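Long-range contacts in 4-oxalocrotonate tautomerase (Staphylococcus aureus, PDB 2X4K), which belongs to the tautomerase superfamily of small enzymes and assembles as a hexamer of identical beta-alpha-beta subunits: residues M2-N7 / R38-V43; V8-G13 / V43-M48. All blocks are in the same frame, centred on the assembly; numbering follows the deposited sequence. Where two conformers were deposited one is given.

Contact 1 of 2, residues M2-N7 / R38-V43; sequences MMPIVN and RQAIHV. With ZN (zinc ion), chain E.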
ATOM      1  N   MET A   2      19.463   0.584  -0.584  1.00 18.32           N
ATOM      2  CA  MET A   2      18.225   0.261  -1.326  0.50 17.27           C
ATOM      3  C   MET A   2      16.945  -0.079  -0.551  1.00 16.63           C
ATOM      4  O   MET A   2      15.850   0.134  -1.064  1.00 17.12           O
ATOM      5  CB  MET A   2      18.489  -0.873  -2.322  0.50 17.20           C
ATOM      6  CG  MET A   2      19.197  -0.422  -3.573  0.50 17.14           C
ATOM      7  SD  MET A   2      19.077  -1.638  -4.889  0.50 16.24           S
ATOM      8  CE  MET A   2      20.738  -1.527  -5.549  0.50 16.98           C
ATOM      9  N   MET A   3      17.071  -0.624   0.648  1.00 16.22           N
ATOM     10  CA  MET A   3      15.937  -1.070   1.499  1.00 12.94           C
ATOM     11  C   MET A   3      14.620  -1.530   0.820  1.00 11.12           C
ATOM     12  O   MET A   3      13.556  -0.939   1.036  1.00 11.20           O
ATOM     13  CB  MET A   3      15.625   0.009   2.547  1.00 12.72           C
ATOM     14  CG  MET A   3      14.974  -0.558   3.798  1.00 13.95           C
ATOM     15  SD  MET A   3      14.529   0.699   5.005  1.00 17.36           S
ATOM     16  CE  MET A   3      13.107   1.445   4.213  1.00 18.40           C
ATOM     17  N   PRO A   4      14.672  -2.607   0.024  1.00  9.89           N
ATOM     18  CA  PRO A   4      13.447  -3.016  -0.645  1.00  9.59           C
ATOM     19  C   PRO A   4      12.357  -3.509   0.317  1.00  9.46           C
ATOM     20  O   PRO A   4      12.634  -4.243   1.270  1.00  9.75           O
ATOM     21  CB  PRO A   4      13.910  -4.143  -1.572  1.00  9.84           C
ATOM     22  CG  PRO A   4      15.362  -3.878  -1.793  1.00 10.09           C
ATOM     23  CD  PRO A   4      15.828  -3.379  -0.460  1.00  9.57           C
ATOM     24  N   ILE A   5      11.132  -3.070   0.066  1.00  8.98           N
ATOM     25  CA  ILE A   5       9.969  -3.508   0.811  1.00 10.09           C
ATOM     26  C   ILE A   5       8.988  -4.074  -0.191  1.00  9.17           C
ATOM     27  O   ILE A   5       8.508  -3.359  -1.066  1.00  8.94           O
ATOM     28  CB  ILE A   5       9.334  -2.350   1.562  1.00 11.17           C
ATOM     29  CG1 ILE A   5      10.346  -1.796   2.557  1.00 14.06           C
ATOM     30  CG2 ILE A   5       8.060  -2.796   2.267  1.00 12.99           C
ATOM     31  CD1 ILE A   5       9.827  -0.664   3.368  1.00 16.79           C
ATOM     32  N   VAL A   6       8.715  -5.364  -0.057  1.00  9.04           N
ATOM     33  CA  VAL A   6       7.869  -6.083  -0.972  1.00  8.97           C
ATOM     34  C   VAL A   6       6.572  -6.427  -0.270  1.00  8.25           C
ATOM     35  O   VAL A   6       6.581  -6.912   0.863  1.00 10.46           O
ATOM     36  CB  VAL A   6       8.554  -7.376  -1.424  1.00  9.83           C
ATOM     37  CG1 VAL A   6       7.715  -8.082  -2.472  1.00 11.50           C
ATOM     38  CG2 VAL A   6       9.939  -7.085  -1.966  1.00 11.35           C
ATOM     39  N   ASN A   7       5.462  -6.157  -0.944  1.00  7.25           N
ATOM     40  CA  ASN A   7       4.148  -6.529  -0.471  1.00  7.65           C
ATOM     41  C   ASN A   7       3.538  -7.474  -1.495  1.00  7.50           C
ATOM     42  O   ASN A   7       3.511  -7.162  -2.687  1.00  9.14           O
ATOM     43  CB  ASN A   7       3.286  -5.282  -0.319  1.00  8.41           C
ATOM     44  CG  ASN A   7       2.024  -5.544   0.452  1.00  9.93           C
ATOM     45  OD1 ASN A   7       0.962  -5.757  -0.130  1.00 14.36           O
ATOM     46  ND2 ASN A   7       2.131  -5.537   1.779  1.00 11.81           N
ATOM     47  N   ARG A  38      20.881  -8.456   1.082  1.00 11.71           N
ATOM     48  CA  ARG A  38      19.792  -9.331   1.478  1.00 11.19           C
ATOM     49  C   ARG A  38      19.157  -8.907   2.805  1.00 11.37           C
ATOM     50  O   ARG A  38      17.951  -9.007   2.972  1.00 11.50           O
ATOM     51  CB  ARG A  38      20.256 -10.779   1.558  1.00 11.14           C
ATOM     52  CG  ARG A  38      19.107 -11.757   1.545  1.00 10.73           C
ATOM     53  CD  ARG A  38      19.558 -13.187   1.620  1.00 10.91           C
ATOM     54  NE  ARG A  38      18.414 -14.096   1.634  1.00 10.75           N
ATOM     55  CZ  ARG A  38      17.798 -14.567   0.550  1.00 10.44           C
ATOM     56  NH1 ARG A  38      18.195 -14.228  -0.666  1.00 10.06           N
ATOM     57  NH2 ARG A  38      16.759 -15.380   0.675  1.00 10.77           N
ATOM     58  N   GLN A  39      19.971  -8.415   3.735  1.00 12.31           N
ATOM     59  CA  GLN A  39      19.483  -8.013   5.058  1.00 13.63           C
ATOM     60  C   GLN A  39      18.559  -6.788   5.021  1.00 13.01           C
ATOM     61  O   GLN A  39      17.902  -6.471   6.014  1.00 14.54           O
ATOM     62  CB  GLN A  39      20.656  -7.750   6.014  1.00 14.95           C
ATOM     63  CG  GLN A  39      21.574  -6.581   5.634  1.00 17.36           C
ATOM     64  CD  GLN A  39      22.803  -7.008   4.842  1.00 19.48           C
ATOM     65  OE1 GLN A  39      22.731  -7.876   3.967  1.00 20.40           O
ATOM     66  NE2 GLN A  39      23.941  -6.384   5.138  1.00 21.94           N
ATOM     67  N   ALA A  40      18.536  -6.095   3.888  1.00 11.56           N
ATOM     68  CA  ALA A  40      17.698  -4.916   3.717  1.00 11.34           C
ATOM     69  C   ALA A  40      16.410  -5.222   2.954  1.00 10.27           C
ATOM     70  O   ALA A  40      15.643  -4.299   2.670  1.00 10.00           O
ATOM     71  CB  ALA A  40      18.483  -3.845   2.979  1.00 12.58           C
ATOM     72  N   ILE A  41      16.165  -6.497   2.630  1.00  8.94           N
ATOM     73  CA  ILE A  41      15.004  -6.870   1.817  1.00  8.54           C
ATOM     74  C   ILE A  41      13.921  -7.431   2.730  1.00  8.24           C
ATOM     75  O   ILE A  41      14.144  -8.413   3.437  1.00  8.87           O
ATOM     76  CB  ILE A  41      15.359  -7.911   0.738  1.00  8.32           C
ATOM     77  CG1 ILE A  41      16.432  -7.355  -0.203  1.00  8.80           C
ATOM     78  CG2 ILE A  41      14.103  -8.300  -0.052  1.00  8.98           C
ATOM     79  CD1 ILE A  41      17.024  -8.393  -1.153  1.00  8.99           C
ATOM     80  N   HIS A  42      12.749  -6.806   2.681  1.00  8.27           N
ATOM     81  CA  HIS A  42      11.628  -7.118   3.554  1.00  8.65           C
ATOM     82  C   HIS A  42      10.452  -7.583   2.720  1.00  8.64           C
ATOM     83  O   HIS A  42      10.182  -7.002   1.671  1.00  9.17           O
ATOM     84  CB  HIS A  42      11.232  -5.866   4.325  1.00  9.62           C
ATOM     85  CG  HIS A  42      12.383  -5.212   5.009  1.00 10.32           C
ATOM     86  ND1 HIS A  42      13.298  -4.431   4.341  1.00 10.51           N
ATOM     87  CD2 HIS A  42      12.787  -5.244   6.299  1.00 10.59           C
ATOM     88  CE1 HIS A  42      14.206  -3.992   5.193  1.00 10.71           C
ATOM     89  NE2 HIS A  42      13.924  -4.476   6.387  1.00 11.09           N
ATOM     90  N   VAL A  43       9.741  -8.603   3.191  1.00  8.50           N
ATOM     91  CA  VAL A  43       8.584  -9.123   2.481  1.00  8.72           C
ATOM     92  C   VAL A  43       7.403  -9.240   3.429  1.00  8.66           C
ATOM     93  O   VAL A  43       7.533  -9.775   4.530  1.00  9.87           O
ATOM     94  CB  VAL A  43       8.869 -10.492   1.834  1.00  9.45           C
ATOM     95  CG1 VAL A  43       7.634 -11.014   1.089  1.00 11.06           C
ATOM     96  CG2 VAL A  43      10.064 -10.401   0.909  1.00 10.67           C
TER
HETATM   97 ZN    ZN E1064      14.766  -3.895   8.137  1.00 14.38          ZN
HETATM   98  O   HOH W   1      14.226  -5.547   9.767  1.00 10.15           O

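Contact 2 of 2, residues V8-G13 / V43-M48; sequences VKLLEG and VVIEEM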
ATOM      1  N   VAL A   8       3.092  -8.641  -1.046  1.00  7.59           N
ATOM      2  CA  VAL A   8       2.473  -9.607  -1.936  1.00  8.29           C
ATOM      3  C   VAL A   8       1.033  -9.827  -1.492  1.00  8.24           C
ATOM      4  O   VAL A   8       0.790 -10.348  -0.408  1.00  9.35           O
ATOM      5  CB  VAL A   8       3.190 -10.973  -1.918  1.00  8.98           C
ATOM      6  CG1 VAL A   8       2.533 -11.914  -2.929  1.00 10.31           C
ATOM      7  CG2 VAL A   8       4.674 -10.821  -2.195  1.00 10.22           C
ATOM      8  N   LYS A   9       0.083  -9.427  -2.326  1.00  8.27           N
ATOM      9  CA  LYS A   9      -1.328  -9.712  -2.102  1.00  8.56           C
ATOM     10  C   LYS A   9      -1.688 -10.930  -2.918  1.00  9.09           C
ATOM     11  O   LYS A   9      -1.418 -10.968  -4.112  1.00  9.89           O
ATOM     12  CB  LYS A   9      -2.199  -8.536  -2.548  1.00  9.15           C
ATOM     13  CG  LYS A   9      -2.043  -7.268  -1.721  1.00 10.35           C
ATOM     14  CD  LYS A   9      -2.754  -6.097  -2.411  1.00 12.19           C
ATOM     15  CE  LYS A   9      -2.545  -4.771  -1.706  1.00 14.28           C
ATOM     16  NZ  LYS A   9      -3.370  -4.665  -0.474  1.00 16.05           N
ATOM     17  N   LEU A  10      -2.295 -11.931  -2.291  1.00  8.83           N
ATOM     18  CA  LEU A  10      -2.713 -13.105  -3.044  1.00  9.92           C
ATOM     19  C   LEU A  10      -3.851 -13.814  -2.334  1.00  9.57           C
ATOM     20  O   LEU A  10      -4.161 -13.535  -1.186  1.00  9.65           O
ATOM     21  CB  LEU A  10      -1.533 -14.049  -3.323  1.00 10.42           C
ATOM     22  CG  LEU A  10      -1.096 -15.034  -2.242  1.00 12.21           C
ATOM     23  CD1 LEU A  10       0.015 -15.924  -2.780  1.00 14.45           C
ATOM     24  CD2 LEU A  10      -0.643 -14.290  -0.990  1.00 12.85           C
ATOM     25  N   LEU A  11      -4.479 -14.730  -3.052  1.00 10.66           N
ATOM     26  CA  LEU A  11      -5.610 -15.483  -2.540  1.00 11.09           C
ATOM     27  C   LEU A  11      -5.249 -16.225  -1.262  1.00 11.14           C
ATOM     28  O   LEU A  11      -4.197 -16.858  -1.186  1.00 11.97           O
ATOM     29  CB  LEU A  11      -6.053 -16.491  -3.593  1.00 12.30           C
ATOM     30  CG  LEU A  11      -7.201 -17.432  -3.245  1.00 13.50           C
ATOM     31  CD1 LEU A  11      -8.468 -16.657  -2.962  1.00 14.03           C
ATOM     32  CD2 LEU A  11      -7.413 -18.414  -4.377  1.00 15.33           C
ATOM     33  N   GLU A  12      -6.141 -16.173  -0.281  1.00 11.29           N
ATOM     34  CA  GLU A  12      -5.940 -16.876   0.980  1.00 13.00           C
ATOM     35  C   GLU A  12      -5.890 -18.389   0.809  1.00 13.77           C
ATOM     36  O   GLU A  12      -6.301 -18.931  -0.216  1.00 14.21           O
ATOM     37  CB  GLU A  12      -7.061 -16.528   1.948  1.00 13.91           C
ATOM     38  CG  GLU A  12      -8.403 -17.068   1.502  1.00 15.90           C
ATOM     39  CD  GLU A  12      -9.530 -16.695   2.427  1.00 18.91           C
ATOM     40  OE1 GLU A  12      -9.255 -16.167   3.525  1.00 22.05           O
ATOM     41  OE2 GLU A  12     -10.693 -16.933   2.046  1.00 20.91           O
ATOM     42  N   GLY A  13      -5.389 -19.051   1.842  1.00 15.36           N
ATOM     43  CA  GLY A  13      -5.369 -20.504   1.895  1.00 15.94           C
ATOM     44  C   GLY A  13      -4.045 -21.116   1.490  1.00 16.91           C
ATOM     45  O   GLY A  13      -3.963 -22.325   1.286  1.00 17.67           O
ATOM     46  N   VAL A  43       9.741  -8.603   3.191  1.00  8.50           N
ATOM     47  CA  VAL A  43       8.584  -9.123   2.481  1.00  8.72           C
ATOM     48  C   VAL A  43       7.403  -9.240   3.429  1.00  8.66           C
ATOM     49  O   VAL A  43       7.533  -9.775   4.530  1.00  9.87           O
ATOM     50  CB  VAL A  43       8.869 -10.492   1.834  1.00  9.45           C
ATOM     51  CG1 VAL A  43       7.634 -11.014   1.089  1.00 11.06           C
ATOM     52  CG2 VAL A  43      10.064 -10.401   0.909  1.00 10.67           C
ATOM     53  N   VAL A  44       6.256  -8.738   2.991  1.00  7.84           N
ATOM     54  CA  VAL A  44       4.998  -8.892   3.694  1.00  8.56           C
ATOM     55  C   VAL A  44       3.998  -9.552   2.761  1.00  8.20           C
ATOM     56  O   VAL A  44       3.889  -9.161   1.603  1.00  9.01           O
ATOM     57  CB  VAL A  44       4.443  -7.531   4.146  1.00  9.23           C
ATOM     58  CG1 VAL A  44       3.046  -7.678   4.749  1.00 11.60           C
ATOM     59  CG2 VAL A  44       5.411  -6.862   5.126  1.00 10.85           C
ATOM     60  N   ILE A  45       3.292 -10.549   3.287  1.00  8.77           N
ATOM     61  CA  ILE A  45       2.251 -11.242   2.549  0.50  9.26           C
ATOM     62  C   ILE A  45       0.895 -10.862   3.133  1.00  9.39           C
ATOM     63  O   ILE A  45       0.691 -10.928   4.348  1.00 10.69           O
ATOM     64  CB  ILE A  45       2.429 -12.768   2.623  0.50  9.99           C
ATOM     65  CG1 ILE A  45       3.833 -13.178   2.173  0.50 10.94           C
ATOM     66  CG2 ILE A  45       1.398 -13.460   1.744  0.50 11.43           C
ATOM     67  CD1 ILE A  45       4.185 -14.591   2.561  0.50 11.70           C
ATOM     68  N   GLU A  46      -0.021 -10.447   2.262  1.00  9.07           N
ATOM     69  CA  GLU A  46      -1.393 -10.150   2.639  1.00  9.87           C
ATOM     70  C   GLU A  46      -2.296 -11.095   1.886  1.00  9.87           C
ATOM     71  O   GLU A  46      -2.376 -11.028   0.664  1.00 10.94           O
ATOM     72  CB  GLU A  46      -1.765  -8.721   2.269  1.00 10.46           C
ATOM     73  CG  GLU A  46      -0.963  -7.666   2.981  1.00 11.49           C
ATOM     74  CD  GLU A  46      -1.527  -6.292   2.743  1.00 11.49           C
ATOM     75  OE1 GLU A  46      -1.581  -5.863   1.570  1.00 13.62           O
ATOM     76  OE2 GLU A  46      -1.957  -5.650   3.727  1.00 12.30           O
ATOM     77  N   GLU A  47      -2.980 -11.971   2.611  1.00 10.30           N
ATOM     78  CA  GLU A  47      -3.900 -12.908   1.991  0.50 10.85           C
ATOM     79  C   GLU A  47      -5.272 -12.253   1.835  1.00 11.34           C
ATOM     80  O   GLU A  47      -5.712 -11.486   2.699  1.00 12.99           O
ATOM     81  CB  GLU A  47      -3.963 -14.207   2.797  0.50 11.44           C
ATOM     82  CG  GLU A  47      -2.660 -15.005   2.728  0.50 11.97           C
ATOM     83  CD  GLU A  47      -2.732 -16.352   3.434  0.50 13.18           C
ATOM     84  OE1 GLU A  47      -2.231 -16.446   4.567  0.50 15.03           O
ATOM     85  OE2 GLU A  47      -3.278 -17.319   2.865  0.50 11.68           O
ATOM     86  N   MET A  48      -5.931 -12.547   0.719  1.00 11.22           N
ATOM     87  CA  MET A  48      -7.220 -11.952   0.386  1.00 12.10           C
ATOM     88  C   MET A  48      -8.279 -13.020   0.207  1.00 12.19           C
ATOM     89  O   MET A  48      -8.040 -14.047  -0.426  1.00 12.16           O
ATOM     90  CB  MET A  48      -7.134 -11.184  -0.939  1.00 12.16           C
ATOM     91  CG  MET A  48      -5.993 -10.201  -1.078  1.00 13.80           C
ATOM     92  SD  MET A  48      -6.092  -9.355  -2.663  1.00 16.04           S
ATOM     93  CE  MET A  48      -5.423 -10.557  -3.808  1.00 15.50           C
TER

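Contact 1 of 2, residues M2-N7 / R38-V43
Strand 5-11 and strand 42-48 start their parallel pairing here, and the paired parts, residues 3 to 6 and 40 to 43, run only 10° apart. The opening is irregular: a 3-10 turn, residues 38-40, leads into I41 and leaves the A40 carbonyl pointing at the start of segment 2-7. The P4 ring settles against this projection, its CD 3.3 Å from A40 O, while its CG crosses obliquely over I41 CG1 at 4.0 Å. P4 and I41 thus form one apolar surface beside helix 16-34, where P4 also rests on V30. Two residues along, V6 and V43 extend it: V6 CB abuts V43 CG2 at 4.1 Å, the branch that lies beside the backbone N. On the opposite face sit I5 and H42. The imidazole rises there with CG anti to its own carbonyl carbon (chi1 -51°), and M3 comes across it obliquely, CG 3.8 Å from H42 CE1. Register is fixed by V6 N donating to H42 O at 2.8 Å, in the carbonyl plane. P4 O is gripped twice: H42 N reaches it at 2.9 Å in the carbonyl plane, and H42 ND1 reaches it from above that plane at 3.1 Å. The same oxygen lies 1° out of the imidazole plane, so the second bond holds the ring's rotation. H42 NE2, the other ring nitrogen, binds zinc at 2.0 Å; a water, D62 of the second subunit and H42 of the fourth subunit complete the site. ND1 acting as donor while NE2 coordinates the metal is consistent with a neutral imidazole protonated at ND1, and the P4 carbonyl is then the second-shell group that orients the zinc ligand and probably raises its electron-donating strength.

Contact 2 of 2, residues V8-G13 / V43-M48
This is the later half of the parallel strand pair of a beta-alpha-beta unit, closed by helix 16-34 lying between the two strands in sequence. Its evidence is an unbroken run of parallel bonds, V8 N to V44 O, E46 N to V8 O, L10 N to E46 O, M48 N to L10 O and E12 N to M48 O, with the axes crossing at -29°. M48 gives the largest buried share. M48 CB and CG pass over the L10 carbonyl, each 3.8 Å from L10 O; chi1 of -50° sets CG anti to the carbonyl carbon. M48 SD then lies 4.0 Å from K9 CB, and the bend at chi3 (-79°) folds M48 CE back over the strand to 3.7 Å from L10 N. Y53 of the same chain and M3 of the second subunit pack on M48. On the face of K9 and E46, the two side chains run side by side, and K9 NZ makes a salt bridge to E46 OE1 at 3.0 Å, from above the carboxylate plane. E46 OE2 binds zinc with E46 of the third and fifth subunits. On the other face L10 CD2 meets I45 CG2 at 3.5 Å, beside the helix. E47 OE1 bonds H52 of the third subunit, whereas E47 OE2 takes the N-H of G13 at 2.9 Å, nearly along its own C-O axis.

How the contacts relate
Along the chain the segments come in the order 2-7, 8-13, then helix 16-34, then 38-43 and 43-48, so the two contacts are successive parts of one parallel strand pair rather than separate interfaces. Their centres lie about 16 Å apart and V43 belongs to both. A probable hydrogen bond from V44 N to V6 O, 2.8 Å, joins them without a break in the register. Strands of the second and third subunits pair antiparallel with strands 5-11 and 42-48 respectively and carry the sheet across both interfaces. Contact 1 has its zinc near the start of the pair and contact 2 has another farther along, so each contact contributes a metal ligand at a junction between subunits of the hexamer.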